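Long-range contact in protein kinase domain-containing protein (Chaetomium thermophilum, PDB 6Z3U), which probably phosphorylates serine and threonine residues of proteins, including the RNA polymerase II tail, as the cyclin-dependent kinase subunit of the CAK complex: residues Ile312-Pro321 against Thr363-Arg371. Numbering follows the deposited sequence.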
loop_
_atom_site.group_PDB
_atom_site.type_symbol
_atom_site.label_atom_id
_atom_site.label_comp_id
_atom_site.label_asym_id
_atom_site.label_seq_id
_atom_site.Cartn_x
_atom_site.Cartn_y
_atom_site.Cartn_z
ATOM N N ILE B 312 -13.659 10.915 29.652
ATOM C CA ILE B 312 -12.322 10.348 29.786
ATOM C C ILE B 312 -11.430 11.230 30.651
ATOM O O ILE B 312 -10.758 10.744 31.561
ATOM C CB ILE B 312 -11.680 10.103 28.403
ATOM C CG1 ILE B 312 -12.379 8.952 27.677
ATOM C CG2 ILE B 312 -10.197 9.795 28.550
ATOM C CD1 ILE B 312 -13.512 9.396 26.794
ATOM N N GLY B 313 -11.417 12.523 30.385
ATOM C CA GLY B 313 -10.609 13.465 31.136
ATOM C C GLY B 313 -10.108 14.580 30.237
ATOM O O GLY B 313 -9.940 14.432 29.030
ATOM N N THR B 314 -9.868 15.735 30.845
ATOM C CA THR B 314 -9.375 16.886 30.100
ATOM C C THR B 314 -7.886 16.712 29.822
ATOM O O THR B 314 -7.100 16.611 30.769
ATOM C CB THR B 314 -9.614 18.176 30.882
ATOM O OG1 THR B 314 -11.021 18.422 30.999
ATOM C CG2 THR B 314 -8.957 19.356 30.179
ATOM N N PRO B 315 -7.459 16.646 28.559
ATOM C CA PRO B 315 -6.016 16.601 28.276
ATOM C C PRO B 315 -5.352 17.917 28.654
ATOM O O PRO B 315 -5.857 18.996 28.336
ATOM C CB PRO B 315 -5.949 16.339 26.766
ATOM C CG PRO B 315 -7.259 16.812 26.238
ATOM C CD PRO B 315 -8.263 16.551 27.326
ATOM N N THR B 316 -4.213 17.820 29.337
ATOM C CA THR B 316 -3.478 18.989 29.794
ATOM C C THR B 316 -1.989 18.770 29.563
ATOM O O THR B 316 -1.540 17.662 29.261
ATOM C CB THR B 316 -3.733 19.274 31.276
ATOM O OG1 THR B 316 -3.138 18.238 32.067
ATOM C CG2 THR B 316 -5.225 19.334 31.555
ATOM N N GLU B 317 -1.221 19.853 29.714
ATOM C CA GLU B 317 0.231 19.757 29.622
ATOM C C GLU B 317 0.817 18.825 30.676
ATOM O O GLU B 317 1.947 18.354 30.511
ATOM C CB GLU B 317 0.857 21.144 29.765
ATOM C CG GLU B 317 0.644 22.048 28.567
ATOM C CD GLU B 317 1.463 21.619 27.366
ATOM O OE1 GLU B 317 0.891 21.516 26.259
ATOM O OE2 GLU B 317 2.676 21.373 27.533
ATOM N N GLU B 318 0.083 18.560 31.759
ATOM C CA GLU B 318 0.586 17.684 32.811
ATOM C C GLU B 318 0.535 16.221 32.386
ATOM O O GLU B 318 1.523 15.490 32.527
ATOM C CB GLU B 318 -0.222 17.894 34.094
ATOM C CG GLU B 318 0.094 19.189 34.831
ATOM C CD GLU B 318 -0.162 20.426 33.988
ATOM O OE1 GLU B 318 0.729 21.301 33.929
ATOM O OE2 GLU B 318 -1.248 20.516 33.373
ATOM N N ASN B 319 -0.607 15.779 31.862
ATOM C CA ASN B 319 -0.779 14.397 31.441
ATOM C C ASN B 319 -0.380 14.161 29.992
ATOM O O ASN B 319 -0.302 13.004 29.569
ATOM C CB ASN B 319 -2.238 13.968 31.641
ATOM C CG ASN B 319 -3.218 14.842 30.874
ATOM O OD1 ASN B 319 -2.934 15.290 29.765
ATOM N ND2 ASN B 319 -4.380 15.084 31.468
ATOM N N TRP B 320 -0.112 15.220 29.232
ATOM C CA TRP B 320 0.148 15.109 27.795
ATOM C C TRP B 320 1.000 16.294 27.366
ATOM O O TRP B 320 0.504 17.259 26.774
ATOM C CB TRP B 320 -1.162 15.062 27.010
ATOM C CG TRP B 320 -1.025 14.726 25.556
ATOM C CD1 TRP B 320 0.130 14.610 24.834
ATOM C CD2 TRP B 320 -2.096 14.464 24.641
ATOM N NE1 TRP B 320 -0.158 14.292 23.528
ATOM C CE2 TRP B 320 -1.518 14.198 23.384
ATOM C CE3 TRP B 320 -3.488 14.432 24.764
ATOM C CZ2 TRP B 320 -2.283 13.898 22.261
ATOM C CZ3 TRP B 320 -4.245 14.134 23.649
ATOM C CH2 TRP B 320 -3.643 13.870 22.414
ATOM N N PRO B 321 2.299 16.255 27.662
ATOM C CA PRO B 321 3.159 17.401 27.341
ATOM C C PRO B 321 3.078 17.778 25.871
ATOM O O PRO B 321 3.136 16.924 24.983
ATOM C CB PRO B 321 4.559 16.903 27.722
ATOM C CG PRO B 321 4.320 15.860 28.755
ATOM C CD PRO B 321 3.036 15.188 28.362
ATOM N N THR B 363 -6.696 1.383 26.308
ATOM C CA THR B 363 -6.908 1.800 24.929
ATOM C C THR B 363 -7.384 3.242 24.818
ATOM O O THR B 363 -7.287 3.829 23.737
ATOM C CB THR B 363 -7.934 0.900 24.237
ATOM O OG1 THR B 363 -9.207 1.044 24.881
ATOM C CG2 THR B 363 -7.503 -0.555 24.288
ATOM N N LEU B 364 -7.886 3.824 25.904
ATOM C CA LEU B 364 -8.421 5.180 25.898
ATOM C C LEU B 364 -7.539 6.128 26.705
ATOM O O LEU B 364 -8.030 6.991 27.436
ATOM C CB LEU B 364 -9.850 5.194 26.433
ATOM C CG LEU B 364 -10.822 4.264 25.704
ATOM C CD1 LEU B 364 -12.240 4.436 26.243
ATOM C CD2 LEU B 364 -10.784 4.499 24.201
ATOM N N GLN B 365 -6.225 5.969 26.584
ATOM C CA GLN B 365 -5.291 6.925 27.158
ATOM C C GLN B 365 -5.215 8.156 26.266
ATOM O O GLN B 365 -5.078 8.042 25.044
ATOM C CB GLN B 365 -3.906 6.299 27.317
ATOM C CG GLN B 365 -3.860 5.161 28.321
ATOM C CD GLN B 365 -4.220 5.616 29.719
ATOM O OE1 GLN B 365 -3.482 6.374 30.348
ATOM N NE2 GLN B 365 -5.367 5.164 30.207
ATOM N N LEU B 366 -5.297 9.335 26.882
ATOM C CA LEU B 366 -5.305 10.573 26.111
ATOM C C LEU B 366 -4.015 10.732 25.319
ATOM O O LEU B 366 -4.041 10.931 24.098
ATOM C CB LEU B 366 -5.522 11.760 27.048
ATOM C CG LEU B 366 -6.864 11.745 27.782
ATOM C CD1 LEU B 366 -6.866 12.750 28.916
ATOM C CD2 LEU B 366 -8.000 12.027 26.813
ATOM N N ASP B 367 -2.878 10.642 25.991
ATOM C CA ASP B 367 -1.595 10.762 25.310
ATOM C C ASP B 367 -1.331 9.486 24.521
ATOM O O ASP B 367 -1.204 8.413 25.125
ATOM C CB ASP B 367 -0.488 11.011 26.326
ATOM C CG ASP B 367 0.818 11.407 25.676
ATOM O OD1 ASP B 367 0.958 11.232 24.449
ATOM O OD2 ASP B 367 1.707 11.905 26.399
ATOM N N PRO B 368 -1.243 9.540 23.188
ATOM C CA PRO B 368 -1.051 8.297 22.421
ATOM C C PRO B 368 0.228 7.562 22.765
ATOM O O PRO B 368 0.326 6.359 22.488
ATOM C CB PRO B 368 -1.051 8.773 20.961
ATOM C CG PRO B 368 -0.712 10.218 21.023
ATOM C CD PRO B 368 -1.276 10.727 22.315
ATOM N N LYS B 369 1.213 8.243 23.352
ATOM C CA LYS B 369 2.463 7.580 23.705
ATOM C C LYS B 369 2.262 6.545 24.808
ATOM O O LYS B 369 2.922 5.500 24.798
ATOM C CB LYS B 369 3.496 8.624 24.127
ATOM C CG LYS B 369 3.877 9.590 23.012
ATOM C CD LYS B 369 4.811 10.683 23.503
ATOM C CE LYS B 369 4.068 11.743 24.308
ATOM N NZ LYS B 369 4.991 12.731 24.951
ATOM N N LYS B 370 1.359 6.807 25.753
ATOM C CA LYS B 370 1.053 5.865 26.822
ATOM C C LYS B 370 -0.151 4.988 26.506
ATOM O O LYS B 370 -0.577 4.208 27.362
ATOM C CB LYS B 370 0.819 6.616 28.142
ATOM C CG LYS B 370 -0.370 7.576 28.141
ATOM C CD LYS B 370 -0.306 8.553 29.322
ATOM C CE LYS B 370 -1.527 9.481 29.370
ATOM N NZ LYS B 370 -2.767 8.819 29.894
ATOM N N ARG B 371 -0.712 5.099 25.307
ATOM C CA ARG B 371 -1.787 4.217 24.881
ATOM C C ARG B 371 -1.226 2.842 24.535
ATOM O O ARG B 371 -0.156 2.727 23.934
ATOM C CB ARG B 371 -2.502 4.811 23.670
ATOM C CG ARG B 371 -3.987 4.511 23.583
ATOM C CD ARG B 371 -4.626 5.321 22.462
ATOM N NE ARG B 371 -4.622 6.752 22.762
ATOM C CZ ARG B 371 -4.734 7.718 21.851
ATOM N NH1 ARG B 371 -4.851 7.419 20.562
ATOM N NH2 ARG B 371 -4.718 8.989 22.230
#
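Leu366 pushes its two methyl groups against the start of the loop that follows helix 301-311. Leu366 CD2 meets CG2 of Ile312 at 3.6 Å. Leu366 CD1 lies 3.5 Å from O of Gly313 and also touches Pro315. CG2 of Ile312, anti to the backbone N, is the branch that faces Leu366. Trp320 covers the other end of the contact. One face of its indole lies over the Leu366 carbonyl and Asp367, with Leu366 O 3.2 Å from Trp320 CZ3. CA of Asp367 sits 3.9 Å from the centroid of the five-membered ring of Trp320, 12° off its normal, a CH-pi contact. The Asp367 carboxylate lies over the same face, its plane turned only 19° from the ring. CD of Pro368 approaches CZ2 of Trp320 obliquely at 3.3 Å. Asp367 OD1 accepts from N of Lys369 in an Asx turn, which helps hold the carboxylate there. Within 312-321, Asn319 ties the loop together: ND2 donates to O of Thr314, and OD1 accepts from N of Thr316. Trp320 NE1 donates a hydrogen bond to Thr38 O of the neighbouring RING-type domain-containing protein chain. In the helical C-lobe of the kinase, the contact joins the loops after helices 301-311 and 353-363, with helix 264-267 against Trp320 and Pro368.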